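Local coordinates for type II restriction enzyme SfiI (PDB 2EZV), which recognises the interrupted palindrome 5'-GGCCNNNNNGGCC-3' as a tetramer and cuts both DNA strands within its spacer, at a contact of chain A with DNA. Sequence-based numbering; all coordinates share one arbitrary frame.

A contact of chain A with DNA. Residues 207-212. With nucleotides of chain B.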
loop_
_atom_site.group_PDB
_atom_site.type_symbol
_atom_site.label_atom_id
_atom_site.label_comp_id
_atom_site.label_asym_id
_atom_site.label_seq_id
_atom_site.Cartn_x
_atom_site.Cartn_y
_atom_site.Cartn_z
ATOM N N GLY A 207 13.724 37.282 4.116
ATOM C CA GLY A 207 12.854 36.613 3.163
ATOM C C GLY A 207 12.996 37.090 1.727
ATOM O O GLY A 207 13.730 38.028 1.434
ATOM N N LYS A 208 12.279 36.438 0.821
ATOM C CA LYS A 208 12.343 36.782 -0.596
ATOM C C LYS A 208 11.169 37.682 -0.996
ATOM O O LYS A 208 11.075 38.134 -2.136
ATOM C CB LYS A 208 12.356 35.494 -1.438
ATOM C CG LYS A 208 12.414 35.705 -2.944
ATOM C CD LYS A 208 12.247 34.389 -3.691
ATOM C CE LYS A 208 13.572 33.700 -3.958
ATOM N NZ LYS A 208 14.255 34.231 -5.172
ATOM N N HIS A 209 10.285 37.944 -0.044
ATOM C CA HIS A 209 9.126 38.791 -0.286
ATOM C C HIS A 209 9.557 40.239 -0.524
ATOM O O HIS A 209 10.733 40.575 -0.392
ATOM C CB HIS A 209 8.179 38.727 0.912
ATOM C CG HIS A 209 8.786 39.233 2.182
ATOM N ND1 HIS A 209 9.893 38.650 2.761
ATOM C CD2 HIS A 209 8.459 40.284 2.970
ATOM C CE1 HIS A 209 10.221 39.320 3.851
ATOM N NE2 HIS A 209 9.367 40.316 4.000
ATOM N N SER A 210 8.595 41.086 -0.876
ATOM C CA SER A 210 8.852 42.498 -1.136
ATOM C C SER A 210 8.106 43.384 -0.156
ATOM O O SER A 210 6.914 43.639 -0.329
ATOM C CB SER A 210 8.416 42.878 -2.555
ATOM O OG SER A 210 8.389 44.291 -2.708
ATOM N N PRO A 211 8.796 43.867 0.886
ATOM C CA PRO A 211 8.158 44.736 1.881
ATOM C C PRO A 211 7.675 46.037 1.242
ATOM O O PRO A 211 6.637 46.578 1.627
ATOM C CB PRO A 211 9.269 44.962 2.905
ATOM C CG PRO A 211 10.521 44.872 2.065
ATOM C CD PRO A 211 10.230 43.687 1.183
ATOM N N ALA A 212 8.429 46.526 0.257
ATOM C CA ALA A 212 8.076 47.758 -0.443
ATOM C C ALA A 212 6.705 47.589 -1.082
ATOM O O ALA A 212 5.885 48.508 -1.077
ATOM C CB ALA A 212 9.114 48.076 -1.510
ATOM P P DG B 6 16.182 44.124 2.774
ATOM O OP1 DG B 6 16.436 45.437 3.411
ATOM O OP2 DG B 6 15.383 43.104 3.494
ATOM O "O5'" DG B 6 15.493 44.423 1.368
ATOM C "C5'" DG B 6 16.077 43.927 0.170
ATOM C "C4'" DG B 6 15.134 44.054 -1.005
ATOM O "O4'" DG B 6 15.375 42.917 -1.862
ATOM C "C3'" DG B 6 13.646 43.964 -0.645
ATOM O "O3'" DG B 6 12.929 44.413 -1.810
ATOM C "C2'" DG B 6 13.415 42.462 -0.623
ATOM C "C1'" DG B 6 14.246 42.067 -1.820
ATOM N N9 DG B 6 14.675 40.689 -2.001
ATOM C C8 DG B 6 14.707 39.662 -1.086
ATOM N N7 DG B 6 15.082 38.525 -1.613
ATOM C C5 DG B 6 15.324 38.831 -2.947
ATOM C C6 DG B 6 15.751 38.007 -4.028
ATOM O O6 DG B 6 16.004 36.796 -4.024
ATOM N N1 DG B 6 15.870 38.736 -5.207
ATOM C C2 DG B 6 15.614 40.081 -5.335
ATOM N N2 DG B 6 15.791 40.616 -6.548
ATOM N N3 DG B 6 15.213 40.849 -4.344
ATOM C C4 DG B 6 15.092 40.165 -3.191
ATOM P P DC B 7 11.959 45.694 -1.760
ATOM O OP1 DC B 7 12.718 46.819 -1.157
ATOM O OP2 DC B 7 10.632 45.328 -1.202
ATOM O "O5'" DC B 7 11.779 45.987 -3.319
ATOM C "C5'" DC B 7 12.923 46.293 -4.114
ATOM C "C4'" DC B 7 12.678 46.034 -5.585
ATOM O "O4'" DC B 7 13.014 44.664 -5.938
ATOM C "C3'" DC B 7 11.221 46.210 -6.013
ATOM O "O3'" DC B 7 11.178 46.653 -7.382
ATOM C "C2'" DC B 7 10.657 44.808 -5.844
ATOM C "C1'" DC B 7 11.838 43.949 -6.294
ATOM N N1 DC B 7 11.924 42.573 -5.757
ATOM C C2 DC B 7 12.331 41.517 -6.614
ATOM O O2 DC B 7 12.643 41.763 -7.786
ATOM N N3 DC B 7 12.370 40.256 -6.133
ATOM C C4 DC B 7 12.029 40.013 -4.863
ATOM N N4 DC B 7 12.068 38.749 -4.436
ATOM C C5 DC B 7 11.629 41.057 -3.973
ATOM C C6 DC B 7 11.594 42.310 -4.457
#
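Two donors from the protein converge on OP2, a non-bridging phosphate oxygen of DC7. The Ser210 hydroxyl OG gives one hydrogen bond of 2.9 Å to OP2 of DC7. The backbone amide N of Ala212 gives a second to the same OP2 of DC7, also 2.9 Å long, with 158° at the hydrogen. With OG anti to the backbone N (chi1 167°), beside its own carbonyl carbon, the Ser210 hydroxyl lies on the phosphate side. The same side chain turns CB towards the base, where it lies 3.7 Å from C6 of DC7. Pro211 fills the position between the two donors; its nitrogen carries no hydrogen and can donate nothing, but its ring packs along the backbone, with CD 3.9 Å from the deoxyribose C2' of DG6. This double grip would be expected to fix the phosphate oxygen and, with it, the register of residues 207-212 along the strand.

Within this segment Lys208 meets the base edges, its carbonyl making the shorter bond and its side chain a weaker one. The exocyclic amino group N4 of DC7 donates from the Hoogsteen edge to the carbonyl O of Lys208 at 2.6 Å, nearly straight at the hydrogen (166°) and in the plane of the carbonyl. Cytosine offers an amino donor on this edge, which a carbonyl acceptor suits; adenine offers one as well, so the contact probably contributes to recognition of DC7 without deciding it alone. The side chain of Lys208 leaves with CG anti to the backbone N, passes 3.4 Å from N4 of DC7 at CG, then bends at its last two torsions. That bend brings the ammonium NZ to 3.3 Å from O6 of DG6, a weak hydrogen bond that may support recognition of the guanine.

Both nucleotides are base-paired, so this loop, which follows strand 204-206, probes a G-C step from the major groove while holding the intervening phosphate. The step fits the GGCC half-site, and the segment thus appears to couple base contacts with a hold on the backbone for the endonuclease on its cognate DNA.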